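Local coordinates for protein germination-specific N-acetylmuramoyl-L-alanine amidase, Autolysin (Clostridioides difficile, PDB 7RAG) that probably hydrolyses the amide bond between N-acetylmuramic acid and L-alanine in peptidoglycan, as a zinc-dependent amidase of the Amidase_3 family, at residues B[105-110]-B[171-176]. Residues are numbered along the deposited sequence; the frame is centred on the assembly and turned at random.
Sequences FVSIHL and SVLIEC. With ZN (zinc ion), chain C.
Leu173 and His109 meet because their first torsions swing them toward one another: CG of Leu173 stands anti to its backbone N (chi1 171°), while CG of His109 is anti to its carbonyl carbon (chi1 -75°). The two side chains cross at about a right angle, with Leu173 CD1 3.3 Å from His109 CD2, an oblique approach to the imidazole. The same methyl touches Ser107, lying 3.4 Å from its OG. That hydroxyl sits at the edge of the imidazole, in its plane, and is hydrogen-bonded to Asp22 of strand 18-23. His109 ND1 binds the zinc ion at 2.3 Å; His25 and Glu41 are the metal's other protein ligands.

Segments 105-110 and 171-176 run parallel, on neighbouring central strands of the mixed sheet, joined by five backbone hydrogen bonds. This strand pair thereby carries one ligand of the His-Glu-His zinc site of the Amidase_3 enzyme. Two of the bonds flank that ligand: His109 N donates to Ile174 O, nearly straight at 2.9 Å. His109 O accepts from Cys176 N at 3.1 Å.

On the opposite face Val106, Ile108, Val172 and Ile174 form an apolar layer. Val106 CG2 lies 4.0 Å from Val172 CG2, the two valines side by side and pointing the same way, and Val106 CG1 reaches Ile174 CD1. Farther along, Ile108 CG2 packs against Cys176 SG at 3.7 Å. Helix 130-147 packs on Val172 and Ile174, and helix 41-58 on Ile108 and Cys176.

The zinc ligand thus has its backbone tied to the neighbouring strand on both its N-H and its carbonyl, and its ring bounded by a methyl and a hydroxyl. Together with the metal bond, these neighbours probably limit rotation of the imidazole, consistent with ND1 facing the zinc ion.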
loop_
_atom_site.group_PDB
_atom_site.type_symbol
_atom_site.label_atom_id
_atom_site.label_comp_id
_atom_site.label_asym_id
_atom_site.label_seq_id
_atom_site.Cartn_x
_atom_site.Cartn_y
_atom_site.Cartn_z
ATOM N N PHE B 105 -5.378 -26.207 -13.497
ATOM C CA PHE B 105 -6.592 -26.599 -14.191
ATOM C C PHE B 105 -7.801 -26.144 -13.390
ATOM O O PHE B 105 -7.930 -26.501 -12.211
ATOM C CB PHE B 105 -6.644 -28.108 -14.385
ATOM C CG PHE B 105 -7.968 -28.598 -14.892
ATOM C CD1 PHE B 105 -8.318 -28.426 -16.220
ATOM C CD2 PHE B 105 -8.864 -29.234 -14.046
ATOM C CE1 PHE B 105 -9.542 -28.875 -16.697
ATOM C CE2 PHE B 105 -10.090 -29.683 -14.510
ATOM C CZ PHE B 105 -10.430 -29.505 -15.831
ATOM N N VAL B 106 -8.690 -25.383 -14.030
ATOM C CA VAL B 106 -9.912 -24.899 -13.396
ATOM C C VAL B 106 -11.097 -25.277 -14.270
ATOM O O VAL B 106 -11.149 -24.924 -15.458
ATOM C CB VAL B 106 -9.903 -23.373 -13.152
ATOM C CG1 VAL B 106 -11.217 -22.939 -12.551
ATOM C CG2 VAL B 106 -8.752 -22.979 -12.244
ATOM N N SER B 107 -12.057 -25.969 -13.668
ATOM C CA SER B 107 -13.271 -26.417 -14.325
ATOM C C SER B 107 -14.444 -25.620 -13.768
ATOM O O SER B 107 -14.559 -25.461 -12.548
ATOM C CB SER B 107 -13.463 -27.907 -14.095
ATOM O OG SER B 107 -14.594 -28.360 -14.808
ATOM N N ILE B 108 -15.291 -25.098 -14.659
ATOM C CA ILE B 108 -16.440 -24.267 -14.297
ATOM C C ILE B 108 -17.729 -25.027 -14.627
ATOM O O ILE B 108 -18.025 -25.283 -15.806
ATOM C CB ILE B 108 -16.418 -22.926 -15.042
ATOM C CG1 ILE B 108 -15.074 -22.207 -14.865
ATOM C CG2 ILE B 108 -17.632 -22.072 -14.631
ATOM C CD1 ILE B 108 -14.859 -21.666 -13.496
ATOM N N HIS B 109 -18.507 -25.348 -13.593
ATOM C CA HIS B 109 -19.799 -26.016 -13.715
ATOM C C HIS B 109 -20.851 -25.235 -12.922
ATOM O O HIS B 109 -20.591 -24.155 -12.392
ATOM C CB HIS B 109 -19.742 -27.478 -13.225
ATOM C CG HIS B 109 -19.052 -28.418 -14.168
ATOM N ND1 HIS B 109 -19.717 -29.418 -14.838
ATOM C CD2 HIS B 109 -17.758 -28.513 -14.553
ATOM C CE1 HIS B 109 -18.869 -30.091 -15.592
ATOM N NE2 HIS B 109 -17.671 -29.559 -15.442
ATOM N N LEU B 110 -22.060 -25.794 -12.862
ATOM C CA LEU B 110 -23.114 -25.341 -11.967
ATOM C C LEU B 110 -23.765 -26.576 -11.368
ATOM O O LEU B 110 -23.593 -27.690 -11.867
ATOM C CB LEU B 110 -24.181 -24.502 -12.690
ATOM C CG LEU B 110 -23.803 -23.404 -13.685
ATOM C CD1 LEU B 110 -25.032 -22.995 -14.456
ATOM C CD2 LEU B 110 -23.205 -22.196 -12.969
ATOM N N SER B 171 -5.623 -28.525 -9.223
ATOM C CA SER B 171 -6.824 -28.755 -10.006
ATOM C C SER B 171 -8.039 -28.521 -9.133
ATOM O O SER B 171 -8.125 -29.091 -8.051
ATOM C CB SER B 171 -6.845 -30.183 -10.562
ATOM O OG SER B 171 -5.742 -30.410 -11.413
ATOM N N VAL B 172 -8.979 -27.697 -9.596
ATOM C CA VAL B 172 -10.176 -27.403 -8.823
ATOM C C VAL B 172 -11.380 -27.347 -9.746
ATOM O O VAL B 172 -11.279 -27.000 -10.931
ATOM C CB VAL B 172 -10.074 -26.079 -8.042
ATOM C CG1 VAL B 172 -8.839 -26.075 -7.159
ATOM C CG2 VAL B 172 -10.047 -24.915 -9.011
ATOM N N LEU B 173 -12.528 -27.695 -9.181
ATOM C CA LEU B 173 -13.812 -27.545 -9.840
ATOM C C LEU B 173 -14.606 -26.492 -9.093
ATOM O O LEU B 173 -14.625 -26.490 -7.862
ATOM C CB LEU B 173 -14.589 -28.862 -9.846
ATOM C CG LEU B 173 -16.040 -28.741 -10.331
ATOM C CD1 LEU B 173 -16.024 -28.883 -11.812
ATOM C CD2 LEU B 173 -16.973 -29.784 -9.702
ATOM N N ILE B 174 -15.263 -25.598 -9.823
ATOM C CA ILE B 174 -16.103 -24.578 -9.209
ATOM C C ILE B 174 -17.520 -24.728 -9.727
ATOM O O ILE B 174 -17.766 -24.572 -10.930
ATOM C CB ILE B 174 -15.580 -23.166 -9.486
ATOM C CG1 ILE B 174 -14.077 -23.104 -9.247
ATOM C CG2 ILE B 174 -16.280 -22.174 -8.591
ATOM C CD1 ILE B 174 -13.538 -21.757 -9.425
ATOM N N GLU B 175 -18.452 -25.012 -8.820
ATOM C CA GLU B 175 -19.881 -24.993 -9.112
ATOM C C GLU B 175 -20.415 -23.641 -8.676
ATOM O O GLU B 175 -20.590 -23.392 -7.479
ATOM C CB GLU B 175 -20.599 -26.133 -8.401
ATOM C CG GLU B 175 -20.199 -27.453 -8.969
ATOM C CD GLU B 175 -21.048 -28.592 -8.474
ATOM O OE1 GLU B 175 -21.890 -28.365 -7.561
ATOM O OE2 GLU B 175 -20.854 -29.715 -9.014
ATOM N N CYS B 176 -20.690 -22.784 -9.652
ATOM C CA CYS B 176 -20.843 -21.363 -9.384
ATOM C C CYS B 176 -22.134 -21.019 -8.668
ATOM O O CYS B 176 -22.173 -20.008 -7.973
ATOM C CB CYS B 176 -20.727 -20.597 -10.697
ATOM S SG CYS B 176 -19.139 -20.948 -11.477
HETATM ZN ZN ZN C . -21.962 -29.751 -14.710
#